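Local coordinates for protein DNA-directed RNA polymerase subunit E'' (Methanocaldococcus jannaschii, PDB 3LPE) that stimulates transcription elongation as the small zinc-binding Spt4 partner in the archaeal Spt4/Spt5 heterodimer, at residues M1-C7 against C19-E25; W27-V33 against G51-V57. Residue numbers count along the deposited sequence, not the author numbering.

Contact 1 (M1-C7 against C19-E25); sequences MRACLKC and CHSPTSE. With ZN (zinc ion), chain I.
M1-C7 runs as a short extended strand (R2 to C4) that bends into a turn at L5-C7, antiparallel to C19-E25, whose own strand pairs at T23 and S24. M1 points away from the other segment, yet its N reaches a water at 2.4 Å that also bonds E25 OE2 (3.2 Å). R2, with chi1 m and chi3 p, lays its side chain along the opposite strand: NE donates to T23 OG1 (2.7 Å) and NH2 to T23 O (2.9 Å), while E25 N lies over one face of the guanidinium. A3 and S24 form the hydrogen-bonded pair (CA-CA 5.2 Å), with A3 N to S24 O and S24 N to A3 O both 2.8 Å. C4 faces T23 in the non-hydrogen-bonded pair (CA-CA 4.0 Å), and its chi1 t thiolate binds zinc, SG to ZN 2.4 Å. L5 N then donates to P22 O (3.1 Å, nearly linear), prolonging the pairing beyond the strand, and L5 CD1 packs on P22 CB at 3.8 Å. K6 lays its CB 4.0 Å from C19 SG. C7 and C19, both chi1 p, also bind the metal (C7 SG to ZN 2.3 Å; C19 SG to ZN 2.4 Å); C16 completes the four-cysteine site. C4-x-x-C7 is thus the first CxxC knuckle of a zinc ribbon, and C19 closes the second. Sulfur ligands at one end and paired backbone at the other imply that metal coordination and strand register jointly fix how these two segments meet.

Contact 2 (W27-V33 against G51-V57); sequences WIGLLIV and GKYALSV
The apolar centre lies where L31 CB meets L55 CD2 at 3.9 Å, with V33 CG2 near Y53 CD2 (4.3 Å) on the same face as L31. On the other face W27, chi1 p, brings CE3 to A54 CB at 3.5 Å and CB to V57 CG2 at 4.0 Å. W27-V33 and G51-V57 are antiparallel; the axes of 30-33 and 51-53 approach to 4.6 Å at 162°. Three hydrogen-bonded pairs set the register: V33 with G51 (V33 N to G51 O 2.8 Å, G51 N to V33 O 3.0 Å), L31 with Y53 (L31 N to Y53 O 2.7 Å, Y53 N to L31 O 2.8 Å) and I28 with S56 (I28 N to S56 O 2.8 Å). A classic beta bulge interrupts them: L55 N and S56 N both donate to I28 O, at 2.8 and 3.0 Å. G29 sits opposite with phi/psi 89/156, angles that call for glycine; a CB there would strike L55 CG. At the polar edge K52 turns its NZ to within 3.5 Å of I32 CD1, and Y53 OH bonds I49 O. L30 to V33 also pair antiparallel with a strand of the neighbouring NusG-type Spt5 chain, which continues the sheet across the heterodimer interface. Between the two segments, backbone hydrogen bonds on both sides of the bulge fix the register, and aliphatic and aromatic packing flanks them.

Both contacts use the long strand 23-33: contact 1 pairs its beginning with strand 2-4, contact 2 the rest with 51-53 and 56-57. The centre of contact 2 is about 5 Å from the centre of the chain, that of contact 1 about 8 Å, and contact 2 has more buried residues. The contacts, centres about 11 Å apart, touch where A3 CB packs on W27 CB (3.6 Å) and where W27 NE1 probably bonds M1 O (2.9 Å). Metal coordination and an arginine hydrogen-bonded to T23 distinguish contact 1, which no other protein chain of the assembly touches; contact 2 combines backbone hydrogen bonds with apolar packing, without metal or side-chain hydrogen bonds between its segments, and reaches Spt5.

Contact 1 (M1-C7 against C19-E25)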
# COMPACT_ATOMS: atom_id res chain seq x y z
N MET B 1 15.16 -1.07 -6.61
CA MET B 1 13.80 -0.91 -7.12
C MET B 1 13.58 0.52 -7.61
O MET B 1 13.99 1.49 -6.96
CB MET B 1 12.78 -1.26 -6.03
CG MET B 1 11.33 -1.23 -6.50
SD MET B 1 10.93 -2.57 -7.64
CE MET B 1 11.52 -4.03 -6.78
N ARG B 2 12.91 0.64 -8.76
CA ARG B 2 12.69 1.92 -9.41
C ARG B 2 11.20 2.14 -9.54
O ARG B 2 10.41 1.23 -9.33
CB ARG B 2 13.35 1.93 -10.79
CG ARG B 2 14.82 1.46 -10.80
CD ARG B 2 15.34 1.23 -12.23
NE ARG B 2 15.46 2.48 -12.96
CZ ARG B 2 16.56 3.22 -13.01
NH1 ARG B 2 17.65 2.84 -12.35
NH2 ARG B 2 16.59 4.35 -13.70
N ALA B 3 10.81 3.37 -9.87
CA ALA B 3 9.40 3.70 -10.02
C ALA B 3 9.23 4.45 -11.32
O ALA B 3 10.05 5.30 -11.67
CB ALA B 3 8.91 4.55 -8.85
N CYS B 4 8.16 4.14 -12.05
CA CYS B 4 7.84 4.88 -13.27
C CYS B 4 7.71 6.36 -13.00
O CYS B 4 7.00 6.75 -12.09
CB CYS B 4 6.53 4.36 -13.89
SG CYS B 4 6.16 5.27 -15.41
N LEU B 5 8.37 7.20 -13.80
CA LEU B 5 8.29 8.66 -13.61
C LEU B 5 6.89 9.21 -13.87
O LEU B 5 6.53 10.27 -13.38
CB LEU B 5 9.30 9.38 -14.52
CG LEU B 5 10.77 9.22 -14.13
CD1 LEU B 5 11.69 9.59 -15.29
CD2 LEU B 5 11.10 10.05 -12.88
N LYS B 6 6.09 8.47 -14.64
CA LYS B 6 4.75 8.93 -15.01
C LYS B 6 3.65 8.34 -14.13
O LYS B 6 2.80 9.06 -13.63
CB LYS B 6 4.48 8.60 -16.49
CG LYS B 6 3.40 9.43 -17.13
CD LYS B 6 3.16 9.04 -18.60
CE LYS B 6 4.41 9.25 -19.46
NZ LYS B 6 4.10 9.22 -20.92
N CYS B 7 3.65 7.02 -13.96
CA CYS B 7 2.55 6.36 -13.27
C CYS B 7 3.00 5.74 -11.95
O CYS B 7 2.18 5.19 -11.24
CB CYS B 7 1.87 5.29 -14.14
SG CYS B 7 2.74 3.69 -14.32
N CYS B 19 3.37 1.81 -19.10
CA CYS B 19 3.26 3.00 -19.95
C CYS B 19 4.53 3.36 -20.72
O CYS B 19 4.59 4.37 -21.44
CB CYS B 19 2.78 4.20 -19.11
SG CYS B 19 4.10 4.92 -18.05
N HIS B 20 5.55 2.52 -20.61
CA HIS B 20 6.79 2.66 -21.39
C HIS B 20 7.67 3.86 -21.03
O HIS B 20 8.65 4.15 -21.70
CB HIS B 20 6.48 2.66 -22.89
CG HIS B 20 5.44 1.66 -23.27
ND1 HIS B 20 4.12 2.00 -23.50
CD2 HIS B 20 5.50 0.31 -23.43
CE1 HIS B 20 3.43 0.92 -23.79
NE2 HIS B 20 4.24 -0.12 -23.76
N SER B 21 7.33 4.57 -19.95
CA SER B 21 8.15 5.72 -19.59
C SER B 21 9.39 5.25 -18.79
O SER B 21 9.45 4.13 -18.32
CB SER B 21 7.32 6.76 -18.85
OG SER B 21 7.61 6.76 -17.47
N PRO B 22 10.41 6.12 -18.68
CA PRO B 22 11.60 5.79 -17.88
C PRO B 22 11.23 5.62 -16.41
O PRO B 22 10.26 6.21 -15.98
CB PRO B 22 12.48 7.04 -18.04
CG PRO B 22 11.98 7.73 -19.24
CD PRO B 22 10.52 7.43 -19.33
N THR B 23 11.99 4.83 -15.67
CA THR B 23 11.76 4.66 -14.24
C THR B 23 12.93 5.30 -13.51
O THR B 23 13.96 5.55 -14.11
CB THR B 23 11.72 3.18 -13.85
OG1 THR B 23 13.00 2.57 -14.09
CG2 THR B 23 10.65 2.45 -14.65
N SER B 24 12.76 5.56 -12.21
CA SER B 24 13.77 6.23 -11.42
C SER B 24 13.91 5.58 -10.05
O SER B 24 12.94 5.11 -9.48
CB SER B 24 13.41 7.70 -11.23
OG SER B 24 14.36 8.37 -10.40
N GLU B 25 15.12 5.57 -9.51
CA GLU B 25 15.35 5.05 -8.17
C GLU B 25 14.89 6.04 -7.11
O GLU B 25 14.75 5.70 -5.95
CB GLU B 25 16.82 4.71 -7.97
CG GLU B 25 17.21 3.37 -8.57
CD GLU B 25 18.65 3.02 -8.32
OE1 GLU B 25 19.52 3.89 -8.55
OE2 GLU B 25 18.92 1.88 -7.90
ZN ZN I . 4.35 3.88 -15.96
O HOH W 1 16.72 -0.39 -8.33

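Contact 2 (W27-V33 against G51-V57)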
# COMPACT_ATOMS: atom_id res chain seq x y z
N TRP B 27 12.29 7.58 -5.51
CA TRP B 27 10.87 7.52 -5.25
C TRP B 27 10.62 7.38 -3.76
O TRP B 27 11.49 6.94 -3.00
CB TRP B 27 10.21 6.36 -6.02
CG TRP B 27 10.75 4.99 -5.68
CD1 TRP B 27 11.77 4.35 -6.29
CD2 TRP B 27 10.27 4.11 -4.65
NE1 TRP B 27 11.98 3.13 -5.70
CE2 TRP B 27 11.07 2.95 -4.69
CE3 TRP B 27 9.26 4.19 -3.69
CZ2 TRP B 27 10.88 1.87 -3.83
CZ3 TRP B 27 9.07 3.12 -2.82
CH2 TRP B 27 9.89 1.98 -2.90
N ILE B 28 9.41 7.74 -3.36
CA ILE B 28 9.01 7.81 -1.96
C ILE B 28 7.59 7.31 -1.75
O ILE B 28 6.70 7.64 -2.52
CB ILE B 28 9.10 9.26 -1.44
CG1 ILE B 28 10.56 9.64 -1.26
CG2 ILE B 28 8.35 9.43 -0.14
CD1 ILE B 28 11.34 8.60 -0.49
N GLY B 29 7.39 6.53 -0.70
CA GLY B 29 6.07 6.09 -0.31
C GLY B 29 5.74 4.80 -1.02
O GLY B 29 6.30 4.54 -2.07
N LEU B 30 4.83 4.02 -0.46
CA LEU B 30 4.46 2.73 -1.04
C LEU B 30 2.96 2.51 -0.97
O LEU B 30 2.35 2.60 0.11
CB LEU B 30 5.21 1.59 -0.34
CG LEU B 30 4.81 0.15 -0.69
CD1 LEU B 30 4.99 -0.09 -2.18
CD2 LEU B 30 5.66 -0.83 0.12
N LEU B 31 2.35 2.24 -2.12
CA LEU B 31 0.93 1.87 -2.18
C LEU B 31 0.84 0.57 -2.96
O LEU B 31 1.17 0.54 -4.16
CB LEU B 31 0.11 2.96 -2.87
CG LEU B 31 -1.36 2.61 -3.21
CD1 LEU B 31 -2.11 2.08 -1.99
CD2 LEU B 31 -2.11 3.78 -3.81
N ILE B 32 0.41 -0.49 -2.29
CA ILE B 32 0.30 -1.78 -2.94
C ILE B 32 -1.16 -1.99 -3.22
O ILE B 32 -1.96 -2.07 -2.28
CB ILE B 32 0.78 -2.93 -2.05
CG1 ILE B 32 2.26 -2.75 -1.69
CG2 ILE B 32 0.57 -4.27 -2.75
CD1 ILE B 32 2.76 -3.83 -0.76
N VAL B 33 -1.52 -2.05 -4.50
CA VAL B 33 -2.89 -2.30 -4.88
C VAL B 33 -3.08 -3.76 -5.23
O VAL B 33 -2.55 -4.25 -6.23
CB VAL B 33 -3.30 -1.42 -6.07
CG1 VAL B 33 -4.76 -1.70 -6.45
CG2 VAL B 33 -3.08 0.05 -5.70
N GLY B 51 -0.65 -3.88 -8.56
CA GLY B 51 0.79 -3.73 -8.51
C GLY B 51 1.20 -2.88 -7.33
O GLY B 51 0.39 -2.49 -6.51
N LYS B 52 2.48 -2.59 -7.24
CA LYS B 52 2.97 -1.74 -6.19
C LYS B 52 3.37 -0.43 -6.85
O LYS B 52 3.93 -0.43 -7.94
CB LYS B 52 4.17 -2.41 -5.50
CG LYS B 52 3.88 -3.88 -5.12
CD LYS B 52 5.16 -4.69 -4.98
CE LYS B 52 5.58 -4.82 -3.52
NZ LYS B 52 4.76 -5.86 -2.85
N TYR B 53 3.09 0.68 -6.17
CA TYR B 53 3.35 2.02 -6.67
C TYR B 53 4.03 2.90 -5.62
O TYR B 53 3.74 2.78 -4.41
CB TYR B 53 2.03 2.70 -7.05
CG TYR B 53 1.29 1.98 -8.16
CD1 TYR B 53 1.38 2.43 -9.47
CD2 TYR B 53 0.51 0.87 -7.89
CE1 TYR B 53 0.69 1.77 -10.50
CE2 TYR B 53 -0.17 0.20 -8.90
CZ TYR B 53 -0.07 0.66 -10.21
OH TYR B 53 -0.74 0.01 -11.21
N ALA B 54 4.87 3.82 -6.08
CA ALA B 54 5.44 4.83 -5.19
C ALA B 54 4.39 5.90 -4.98
O ALA B 54 3.43 5.95 -5.75
CB ALA B 54 6.71 5.41 -5.81
N LEU B 55 4.51 6.72 -3.93
CA LEU B 55 3.59 7.84 -3.76
C LEU B 55 4.06 9.09 -4.50
O LEU B 55 3.26 9.91 -4.93
CB LEU B 55 3.33 8.15 -2.28
CG LEU B 55 2.68 7.00 -1.53
CD1 LEU B 55 2.46 7.39 -0.07
CD2 LEU B 55 1.36 6.62 -2.20
N SER B 56 5.36 9.22 -4.65
CA SER B 56 5.93 10.29 -5.44
C SER B 56 7.26 9.85 -6.03
O SER B 56 7.96 9.00 -5.46
CB SER B 56 6.11 11.58 -4.60
OG SER B 56 7.23 11.49 -3.75
N VAL B 57 7.61 10.44 -7.16
CA VAL B 57 8.82 10.06 -7.87
C VAL B 57 9.43 11.28 -8.50
O VAL B 57 8.71 12.19 -8.92
CB VAL B 57 8.52 9.08 -9.03
CG1 VAL B 57 9.83 8.50 -9.56
CG2 VAL B 57 7.59 7.97 -8.60